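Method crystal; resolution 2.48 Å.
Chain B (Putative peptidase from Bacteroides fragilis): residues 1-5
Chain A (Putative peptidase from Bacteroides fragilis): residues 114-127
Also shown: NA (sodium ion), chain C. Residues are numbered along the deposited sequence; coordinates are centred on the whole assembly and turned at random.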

# COMPACT_ATOMS: atom_id res chain seq x y z
N TRP B 1 7.01 -5.37 -5.95
CA TRP B 1 5.91 -5.49 -6.89
C TRP B 1 4.56 -5.41 -6.18
O TRP B 1 4.49 -5.38 -4.96
CB TRP B 1 6.01 -6.81 -7.66
CG TRP B 1 6.16 -8.03 -6.79
CD1 TRP B 1 7.33 -8.62 -6.41
CD2 TRP B 1 5.11 -8.80 -6.20
NE1 TRP B 1 7.07 -9.72 -5.62
CE2 TRP B 1 5.71 -9.85 -5.47
CE3 TRP B 1 3.71 -8.71 -6.21
CZ2 TRP B 1 4.97 -10.80 -4.76
CZ3 TRP B 1 2.97 -9.66 -5.50
CH2 TRP B 1 3.61 -10.68 -4.79
N PHE B 2 3.49 -5.35 -6.97
CA PHE B 2 2.15 -5.45 -6.42
C PHE B 2 1.28 -6.34 -7.30
O PHE B 2 1.37 -6.31 -8.53
CB PHE B 2 1.49 -4.08 -6.27
CG PHE B 2 -0.01 -4.16 -6.13
CD1 PHE B 2 -0.57 -4.57 -4.93
CD2 PHE B 2 -0.84 -3.86 -7.20
CE1 PHE B 2 -1.95 -4.67 -4.80
CE2 PHE B 2 -2.21 -3.96 -7.07
CZ PHE B 2 -2.77 -4.37 -5.87
N GLY B 3 0.43 -7.13 -6.66
CA GLY B 3 -0.53 -7.95 -7.38
C GLY B 3 0.07 -9.24 -7.90
O GLY B 3 1.15 -9.24 -8.49
N GLN B 4 -0.64 -10.34 -7.66
CA GLN B 4 -0.26 -11.62 -8.23
C GLN B 4 -1.44 -12.22 -8.98
O GLN B 4 -2.46 -12.57 -8.40
CB GLN B 4 0.22 -12.58 -7.15
CG GLN B 4 0.49 -13.98 -7.68
CD GLN B 4 0.83 -14.97 -6.58
OE1 GLN B 4 0.43 -14.80 -5.42
NE2 GLN B 4 1.58 -16.01 -6.93
N ASP B 5 -1.28 -12.33 -10.30
CA ASP B 5 -2.28 -12.98 -11.14
C ASP B 5 -1.68 -14.26 -11.69
O ASP B 5 -1.03 -14.24 -12.74
CB ASP B 5 -2.73 -12.05 -12.27
CG ASP B 5 -3.97 -12.55 -12.98
OD1 ASP B 5 -4.00 -13.74 -13.38
OD2 ASP B 5 -4.92 -11.75 -13.15
NA NA C . -6.25 -13.56 -14.49
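Chain A (114-127) VFWSHGEGWIPSPA

Chain A enters as an extended strand that includes Val A114 and Phe A115 and continues into a loop around the beginning of chain B. The two run in opposite directions: as chain B advances from Trp B1 to Gly B3, its nearest CA neighbours step back along chain A, from Ile A123 (CA of Trp B1 to CA of Ile A123, 5.0 Å) to Gly A119 (CA of Phe B2 to CA of Gly A119, 4.7 Å) to Ser A117 (CA of Gly B3 to CA of Ser A117, 4.9 Å). Chain B is extended from Phe B2 to Asp B5, yet the pairing amounts to a single beta bridge, between Phe B2 and Gly A119.

Backbone hydrogen bonds flank that bridge. Gly B3 N donates to His A118 O at 2.9 Å, and Glu A120 N donates to Trp B1 O at 3.0 Å. Beyond it, the next acceptor is a side chain, Ser A117: its CA-to-CB bond points toward chain B, and OG accepts from Gln B4 N at 3.2 Å. The small serine also fits closely against Gly B3, whose CA lies 3.2 Å from the same OG. The positive phi of Gly B3, 81°, is one that glycine adopts readily. The His A118 ring lies beside the Gln B4 side chain, with His A118 CD2 3.3 Å from Gln B4 OE1, and His A118 CB lies 4.0 Å from Trp B1 CH2.

At the other end, the backbone nitrogen of Trp B1 is held among carbonyls. It donates to Glu A120 O and to Gly A121 O, each at 2.9 Å, and to Ile A123 O at a very short 2.3 Å. A type II' turn from Glu A120 to Ile A123 brings these acceptors together, closed by a weak bond of 3.2 Å from Ile A123 N to Glu A120 O. Gly A121 suits the second position of this turn, where phi is positive at 44° and a residue without a side chain is favoured.

The indole of Trp B1 offers two broad apolar faces, and chain A covers both. Over one, Glu A120 CB stands 3.5 Å from the centroid of the five-membered ring in a CH-pi contact; the acid's aliphatic portion packs here while its end leads away to partners elsewhere in the structure. Over the opposite face, Pro A126 CD makes a longer CH-pi contact, 4.1 Å from the same centroid, with the rigid proline ring supplying the hydrocarbon. Pro A124 O lies at the indole edge, 3.2 Å from Trp B1 CD1, and Ile A123 CG2 adds an apolar contact with Trp B1 CD1 at 4.1 Å.

Phe B2 turns the end of its side chain nearer to chain A, where Phe B2 CZ meets Phe A115 CB at 3.4 Å. The edge of Phe A115 is directed toward the face of Phe B2 in an offset edge-to-face pair, with centroids 5.7 Å apart and planes at 85°. Ser A117 CB, 3.8 Å from Phe B2 CE1, adds a small neighbour.

Asp B5 makes no contact with this part of chain A; its carboxylate binds sodium (NA) through Asp B5 OD1 at 2.5 Å and OD2 at 2.6 Å.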

# COMPACT_ATOMS: atom_id res chain seq x y z
N VAL A 114 -8.65 1.60 -4.77
CA VAL A 114 -8.24 0.58 -3.82
C VAL A 114 -7.49 -0.53 -4.54
O VAL A 114 -7.92 -1.00 -5.60
CB VAL A 114 -9.45 -0.01 -3.07
CG1 VAL A 114 -9.01 -1.09 -2.09
CG2 VAL A 114 -10.21 1.08 -2.36
N PHE A 115 -6.37 -0.95 -3.97
CA PHE A 115 -5.55 -1.98 -4.58
C PHE A 115 -5.56 -3.24 -3.72
O PHE A 115 -5.01 -3.26 -2.62
CB PHE A 115 -4.14 -1.46 -4.80
CG PHE A 115 -4.07 -0.30 -5.75
CD1 PHE A 115 -4.25 1.00 -5.30
CD2 PHE A 115 -3.85 -0.51 -7.10
CE1 PHE A 115 -4.20 2.07 -6.17
CE2 PHE A 115 -3.79 0.56 -7.98
CZ PHE A 115 -3.97 1.85 -7.51
N TRP A 116 -6.19 -4.29 -4.25
CA TRP A 116 -6.52 -5.49 -3.50
C TRP A 116 -5.80 -6.71 -4.07
O TRP A 116 -6.23 -7.26 -5.09
CB TRP A 116 -8.04 -5.71 -3.53
CG TRP A 116 -8.61 -6.64 -2.49
CD1 TRP A 116 -9.32 -6.27 -1.37
CD2 TRP A 116 -8.54 -8.07 -2.47
NE1 TRP A 116 -9.69 -7.39 -0.66
CE2 TRP A 116 -9.22 -8.50 -1.31
CE3 TRP A 116 -7.97 -9.03 -3.31
CZ2 TRP A 116 -9.34 -9.85 -0.98
CZ3 TRP A 116 -8.09 -10.37 -2.98
CH2 TRP A 116 -8.77 -10.77 -1.82
N SER A 117 -4.72 -7.12 -3.42
CA SER A 117 -3.96 -8.31 -3.83
C SER A 117 -2.82 -8.62 -2.86
O SER A 117 -2.79 -8.12 -1.74
CB SER A 117 -3.38 -8.12 -5.24
OG SER A 117 -2.98 -9.35 -5.79
N HIS A 118 -1.90 -9.47 -3.30
CA HIS A 118 -0.64 -9.67 -2.58
C HIS A 118 0.27 -8.48 -2.85
O HIS A 118 0.16 -7.82 -3.88
CB HIS A 118 0.05 -10.97 -3.01
CG HIS A 118 -0.52 -12.19 -2.36
ND1 HIS A 118 -0.53 -12.37 -0.99
CD2 HIS A 118 -1.07 -13.31 -2.88
CE1 HIS A 118 -1.08 -13.53 -0.70
NE2 HIS A 118 -1.41 -14.13 -1.83
N GLY A 119 1.18 -8.21 -1.92
CA GLY A 119 2.06 -7.07 -2.04
C GLY A 119 3.48 -7.38 -1.63
O GLY A 119 3.73 -8.22 -0.77
N GLU A 120 4.43 -6.68 -2.25
CA GLU A 120 5.85 -6.88 -1.98
C GLU A 120 6.61 -5.60 -2.34
O GLU A 120 7.58 -5.63 -3.09
CB GLU A 120 6.38 -8.08 -2.76
CG GLU A 120 7.78 -8.55 -2.38
CD GLU A 120 7.85 -9.16 -1.00
OE1 GLU A 120 7.58 -10.37 -0.86
OE2 GLU A 120 8.18 -8.42 -0.04
N GLY A 121 6.12 -4.47 -1.81
CA GLY A 121 6.78 -3.18 -1.97
C GLY A 121 7.28 -2.86 -3.36
O GLY A 121 6.57 -3.05 -4.35
N TRP A 122 8.52 -2.39 -3.44
CA TRP A 122 9.14 -2.00 -4.70
C TRP A 122 9.75 -3.19 -5.44
O TRP A 122 10.05 -3.09 -6.63
CB TRP A 122 10.24 -0.96 -4.45
CG TRP A 122 11.38 -1.51 -3.64
CD1 TRP A 122 11.49 -1.51 -2.28
CD2 TRP A 122 12.56 -2.16 -4.14
NE1 TRP A 122 12.67 -2.11 -1.90
CE2 TRP A 122 13.34 -2.52 -3.03
CE3 TRP A 122 13.02 -2.48 -5.42
CZ2 TRP A 122 14.57 -3.17 -3.15
CZ3 TRP A 122 14.24 -3.12 -5.55
CH2 TRP A 122 15.00 -3.46 -4.42
N ILE A 123 9.93 -4.30 -4.72
CA ILE A 123 10.64 -5.48 -5.21
C ILE A 123 10.23 -5.87 -6.63
O ILE A 123 9.04 -5.93 -6.94
CB ILE A 123 10.39 -6.69 -4.28
CG1 ILE A 123 10.91 -6.40 -2.87
CG2 ILE A 123 11.05 -7.95 -4.83
CD1 ILE A 123 12.42 -6.26 -2.79
N PRO A 124 11.21 -6.12 -7.51
CA PRO A 124 10.93 -6.55 -8.88
C PRO A 124 10.14 -7.86 -8.93
O PRO A 124 10.16 -8.63 -7.97
CB PRO A 124 12.33 -6.74 -9.48
CG PRO A 124 13.22 -5.89 -8.66
CD PRO A 124 12.66 -5.94 -7.27
N SER A 125 9.45 -8.09 -10.04
CA SER A 125 8.72 -9.34 -10.23
C SER A 125 9.68 -10.52 -10.16
O SER A 125 10.78 -10.47 -10.71
CB SER A 125 7.98 -9.32 -11.57
OG SER A 125 7.39 -10.58 -11.86
N PRO A 126 9.27 -11.59 -9.46
CA PRO A 126 10.08 -12.81 -9.35
C PRO A 126 10.17 -13.58 -10.67
O PRO A 126 11.01 -14.47 -10.81
CB PRO A 126 9.35 -13.63 -8.29
CG PRO A 126 7.94 -13.14 -8.33
CD PRO A 126 8.03 -11.68 -8.67
N ALA A 127 9.30 -13.24 -11.62
CA ALA A 127 9.32 -13.86 -12.95
C ALA A 127 9.44 -12.80 -14.05
O ALA A 127 8.57 -11.95 -14.20
CB ALA A 127 8.08 -14.71 -13.16